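Local coordinates for FYVE, RhoGEF and PH domain-containing protein 5 (Homo sapiens, PDB 3MPX), which activates the small GTPase CDC42 by exchanging its bound GDP for free GTP and mediates VEGF-induced CDC42 activation, at residues L166-V178 with M215-H229. Sequence-based numbering, arbitrary orientation.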
# COMPACT_ATOMS: atom_id res chain seq x y z
N LEU A 166 9.71 -4.00 -4.69
CA LEU A 166 8.94 -5.25 -4.70
C LEU A 166 7.75 -5.22 -3.74
O LEU A 166 6.86 -6.06 -3.88
CB LEU A 166 9.81 -6.49 -4.48
CG LEU A 166 10.53 -6.93 -5.75
CD1 LEU A 166 11.94 -7.25 -5.46
CD2 LEU A 166 9.82 -8.08 -6.44
N LEU A 167 7.70 -4.23 -2.82
CA LEU A 167 6.54 -4.01 -1.95
C LEU A 167 5.36 -3.70 -2.88
O LEU A 167 4.22 -4.07 -2.57
CB LEU A 167 6.75 -2.79 -1.02
CG LEU A 167 7.88 -2.82 0.02
CD1 LEU A 167 8.07 -1.45 0.61
CD2 LEU A 167 7.57 -3.78 1.15
N ARG A 168 5.65 -3.03 -4.02
CA ARG A 168 4.71 -2.64 -5.07
C ARG A 168 3.93 -3.85 -5.62
O ARG A 168 2.77 -3.70 -5.99
CB ARG A 168 5.42 -1.85 -6.18
CG ARG A 168 5.42 -0.34 -5.97
CD ARG A 168 6.43 0.34 -6.85
NE ARG A 168 7.36 1.18 -6.09
CZ ARG A 168 8.40 1.83 -6.61
NH1 ARG A 168 8.66 1.74 -7.91
NH2 ARG A 168 9.18 2.58 -5.83
N VAL A 169 4.54 -5.05 -5.61
CA VAL A 169 3.92 -6.32 -5.99
C VAL A 169 2.83 -6.66 -4.95
O VAL A 169 1.66 -6.77 -5.32
CB VAL A 169 4.98 -7.45 -6.15
CG1 VAL A 169 4.37 -8.85 -6.20
CG2 VAL A 169 5.86 -7.20 -7.37
N VAL A 170 3.20 -6.76 -3.66
CA VAL A 170 2.36 -7.10 -2.50
C VAL A 170 1.29 -6.01 -2.19
O VAL A 170 0.29 -6.29 -1.53
CB VAL A 170 3.29 -7.34 -1.27
CG1 VAL A 170 2.53 -7.82 -0.03
CG2 VAL A 170 4.42 -8.30 -1.62
N GLN A 171 1.54 -4.79 -2.62
CA GLN A 171 0.66 -3.65 -2.38
C GLN A 171 -0.70 -3.77 -3.15
O GLN A 171 -1.74 -3.36 -2.62
CB GLN A 171 1.44 -2.36 -2.70
CG GLN A 171 0.62 -1.11 -2.94
CD GLN A 171 1.51 -0.01 -3.43
OE1 GLN A 171 1.95 0.82 -2.65
NE2 GLN A 171 1.84 -0.02 -4.72
N ARG A 172 -0.69 -4.39 -4.35
CA ARG A 172 -1.90 -4.58 -5.15
C ARG A 172 -3.01 -5.28 -4.35
O ARG A 172 -4.20 -5.01 -4.57
CB ARG A 172 -1.59 -5.40 -6.40
CG ARG A 172 -2.70 -5.39 -7.46
CD ARG A 172 -3.04 -4.00 -7.99
NE ARG A 172 -4.16 -4.06 -8.92
CZ ARG A 172 -5.06 -3.10 -9.09
NH1 ARG A 172 -6.03 -3.25 -9.97
NH2 ARG A 172 -5.00 -1.99 -8.37
N LEU A 173 -2.60 -6.21 -3.46
CA LEU A 173 -3.50 -6.97 -2.61
C LEU A 173 -4.30 -6.07 -1.66
O LEU A 173 -5.50 -6.27 -1.52
CB LEU A 173 -2.71 -8.05 -1.84
CG LEU A 173 -1.97 -9.11 -2.69
CD1 LEU A 173 -1.21 -10.08 -1.80
CD2 LEU A 173 -2.93 -9.88 -3.63
N PHE A 174 -3.66 -5.03 -1.08
CA PHE A 174 -4.33 -4.07 -0.19
C PHE A 174 -5.25 -3.12 -1.01
O PHE A 174 -6.29 -2.66 -0.51
CB PHE A 174 -3.31 -3.31 0.68
CG PHE A 174 -2.42 -4.21 1.52
CD1 PHE A 174 -2.94 -4.92 2.61
CD2 PHE A 174 -1.06 -4.34 1.24
CE1 PHE A 174 -2.11 -5.76 3.37
CE2 PHE A 174 -0.24 -5.18 2.01
CZ PHE A 174 -0.78 -5.89 3.07
N GLN A 175 -4.91 -2.89 -2.30
CA GLN A 175 -5.66 -2.12 -3.26
C GLN A 175 -6.97 -2.83 -3.62
O GLN A 175 -8.02 -2.19 -3.62
CB GLN A 175 -4.81 -1.82 -4.50
CG GLN A 175 -3.82 -0.66 -4.29
CD GLN A 175 -2.79 -0.52 -5.40
OE1 GLN A 175 -2.90 -1.10 -6.48
NE2 GLN A 175 -1.75 0.25 -5.14
N TYR A 176 -6.93 -4.16 -3.86
CA TYR A 176 -8.15 -4.93 -4.16
C TYR A 176 -9.11 -4.80 -2.96
O TYR A 176 -10.27 -4.49 -3.15
CB TYR A 176 -7.84 -6.41 -4.40
CG TYR A 176 -7.07 -6.76 -5.66
CD1 TYR A 176 -7.28 -6.06 -6.85
CD2 TYR A 176 -6.24 -7.88 -5.70
CE1 TYR A 176 -6.62 -6.41 -8.02
CE2 TYR A 176 -5.57 -8.23 -6.87
CZ TYR A 176 -5.74 -7.49 -8.02
OH TYR A 176 -5.06 -7.84 -9.16
N GLN A 177 -8.59 -4.96 -1.72
CA GLN A 177 -9.32 -4.78 -0.46
C GLN A 177 -10.01 -3.43 -0.40
O GLN A 177 -11.22 -3.41 -0.21
CB GLN A 177 -8.37 -4.94 0.72
CG GLN A 177 -8.10 -6.40 1.06
CD GLN A 177 -7.18 -6.62 2.24
OE1 GLN A 177 -7.23 -7.68 2.87
NE2 GLN A 177 -6.30 -5.66 2.55
N VAL A 178 -9.29 -2.32 -0.64
CA VAL A 178 -9.92 -0.98 -0.59
C VAL A 178 -10.93 -0.79 -1.74
O VAL A 178 -12.03 -0.30 -1.49
CB VAL A 178 -8.95 0.24 -0.43
CG1 VAL A 178 -7.97 0.04 0.71
CG2 VAL A 178 -8.21 0.58 -1.72
N MSE A 215 5.88 -10.33 7.00
CA MSE A 215 6.65 -9.25 6.39
C MSE A 215 6.81 -8.12 7.38
O MSE A 215 5.81 -7.64 7.93
CB MSE A 215 5.94 -8.71 5.15
CG MSE A 215 6.20 -9.50 3.90
SE MSE A 215 5.25 -8.68 2.38
CE MSE A 215 6.02 -6.85 2.40
N GLU A 216 8.06 -7.68 7.59
CA GLU A 216 8.32 -6.57 8.51
C GLU A 216 7.65 -5.24 8.02
O GLU A 216 7.33 -4.37 8.84
CB GLU A 216 9.83 -6.41 8.74
N GLN A 217 7.36 -5.13 6.71
CA GLN A 217 6.76 -3.94 6.12
C GLN A 217 5.25 -4.10 5.75
O GLN A 217 4.63 -3.14 5.29
CB GLN A 217 7.58 -3.51 4.89
CG GLN A 217 8.89 -2.79 5.23
CD GLN A 217 8.72 -1.47 5.98
OE1 GLN A 217 9.34 -1.24 7.03
NE2 GLN A 217 7.87 -0.58 5.46
N GLY A 218 4.69 -5.29 6.00
CA GLY A 218 3.30 -5.62 5.71
C GLY A 218 2.26 -4.76 6.41
O GLY A 218 1.34 -4.27 5.75
N GLU A 219 2.39 -4.58 7.75
CA GLU A 219 1.45 -3.77 8.54
C GLU A 219 1.48 -2.31 8.10
O GLU A 219 0.42 -1.72 7.89
CB GLU A 219 1.69 -3.89 10.05
N ASN A 220 2.69 -1.77 7.87
CA ASN A 220 2.89 -0.41 7.39
C ASN A 220 2.38 -0.21 5.97
O ASN A 220 1.74 0.82 5.70
CB ASN A 220 4.35 0.02 7.48
CG ASN A 220 4.45 1.51 7.62
OD1 ASN A 220 4.10 2.08 8.67
ND2 ASN A 220 4.81 2.19 6.54
N LEU A 221 2.64 -1.19 5.06
CA LEU A 221 2.18 -1.15 3.67
C LEU A 221 0.65 -1.04 3.65
O LEU A 221 0.11 -0.25 2.88
CB LEU A 221 2.65 -2.40 2.87
CG LEU A 221 2.29 -2.44 1.36
CD1 LEU A 221 2.74 -1.17 0.63
CD2 LEU A 221 2.90 -3.65 0.68
N GLN A 222 -0.02 -1.78 4.55
CA GLN A 222 -1.46 -1.74 4.69
C GLN A 222 -1.92 -0.36 5.16
O GLN A 222 -2.76 0.22 4.49
CB GLN A 222 -1.95 -2.86 5.64
CG GLN A 222 -3.44 -2.76 6.00
CD GLN A 222 -3.98 -4.05 6.53
OE1 GLN A 222 -4.83 -4.70 5.90
NE2 GLN A 222 -3.53 -4.44 7.69
N LYS A 223 -1.35 0.17 6.28
CA LYS A 223 -1.73 1.49 6.80
C LYS A 223 -1.69 2.55 5.70
O LYS A 223 -2.71 3.21 5.49
CB LYS A 223 -0.85 1.93 7.99
CG LYS A 223 -1.25 1.30 9.32
CD LYS A 223 -0.20 1.50 10.42
CE LYS A 223 0.91 0.47 10.45
NZ LYS A 223 2.16 1.01 11.08
N LEU A 224 -0.57 2.62 4.94
CA LEU A 224 -0.36 3.60 3.88
C LEU A 224 -1.31 3.40 2.70
O LEU A 224 -1.72 4.40 2.10
CB LEU A 224 1.11 3.66 3.42
CG LEU A 224 2.22 3.83 4.53
CD1 LEU A 224 3.59 4.08 3.90
CD2 LEU A 224 1.87 4.91 5.57
N VAL A 225 -1.72 2.13 2.40
CA VAL A 225 -2.66 1.90 1.29
C VAL A 225 -4.06 2.41 1.71
O VAL A 225 -4.72 3.12 0.92
CB VAL A 225 -2.67 0.46 0.73
CG1 VAL A 225 -3.85 0.24 -0.21
CG2 VAL A 225 -1.36 0.14 -0.00
N HIS A 226 -4.48 2.12 2.96
CA HIS A 226 -5.78 2.57 3.46
C HIS A 226 -5.83 4.10 3.68
O HIS A 226 -6.87 4.70 3.38
CB HIS A 226 -6.16 1.80 4.71
CG HIS A 226 -6.56 0.39 4.42
ND1 HIS A 226 -7.84 0.07 4.00
CD2 HIS A 226 -5.83 -0.75 4.47
CE1 HIS A 226 -7.85 -1.24 3.82
NE2 HIS A 226 -6.66 -1.78 4.09
N ILE A 227 -4.69 4.72 4.13
CA ILE A 227 -4.58 6.17 4.36
C ILE A 227 -4.57 6.92 3.03
O ILE A 227 -5.21 7.97 2.95
CB ILE A 227 -3.38 6.56 5.29
CG1 ILE A 227 -3.63 6.08 6.73
CG2 ILE A 227 -3.07 8.08 5.29
CD1 ILE A 227 -2.47 5.88 7.41
N GLU A 228 -3.90 6.40 1.99
CA GLU A 228 -3.92 7.05 0.68
C GLU A 228 -5.36 7.12 0.18
O GLU A 228 -5.86 8.20 -0.07
CB GLU A 228 -2.99 6.33 -0.32
N HIS A 229 -6.05 5.97 0.15
CA HIS A 229 -7.43 5.79 -0.31
C HIS A 229 -8.46 6.65 0.46
O HIS A 229 -9.48 7.05 -0.12
CB HIS A 229 -7.81 4.30 -0.26
CG HIS A 229 -9.15 4.00 -0.85
ND1 HIS A 229 -9.32 3.86 -2.23
CD2 HIS A 229 -10.36 3.88 -0.25
CE1 HIS A 229 -10.63 3.65 -2.41
NE2 HIS A 229 -11.29 3.64 -1.25
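Phe-174 is a knob between helices 162-184 and 218-230, set among Gly-218, Leu-221, Gln-222 and Val-225. Gln-222 lies over one face of its ring: CB is 4.0 Å from the centroid of the Phe-174 ring and 25° off the normal, a CH-pi contact. Leu-221 comes instead at the ring edge, where its CD2 stands 3.7 Å from CE2 of Phe-174. With CG of Leu-221 anti to the backbone N (chi1 -177°), the forked end settles into the hole formed by Leu-167, Val-170, Gln-171 and Phe-174. Val-225 repeats this knob-into-hole packing one turn later, its CG1 3.7 Å from CB of Phe-174. An alanine in place of Phe-174 would probably leave Gln-222 CB and Leu-221 CD2 facing a gap where the ring had been.

At one end, selenomethionine Met-215 meets Val-170 tip to tip, SE to CG1 3.7 Å, while its CE touches Leu-167. At the other, Val-178 divides its methyls between two imidazoles: CG1 over a face of His-226, CG2 over a face of His-229, 3.8 Å from its centroid, a CH-pi contact. Gln-177 brings its NE2 near the edge of the His-226 ring. Second-shell hydrogen bonds hold the polar ends: His-229 NE2 to Asp-182 OD2 and Gln-177 OE1 to Thr-208 OG1.

The segment axes cross at -47° with a closest approach of 9.5 Å, joining a helix of the DH domain to the helix that leads into the strands of the PH domain. Helix 192-214 touches Phe-174 and Gln-222 through Thr-208 and Asn-212, Leu-238 in a loop touches Gln-171 and Leu-221, and helices 21-59 and 117-138 also pack against helix 162-184.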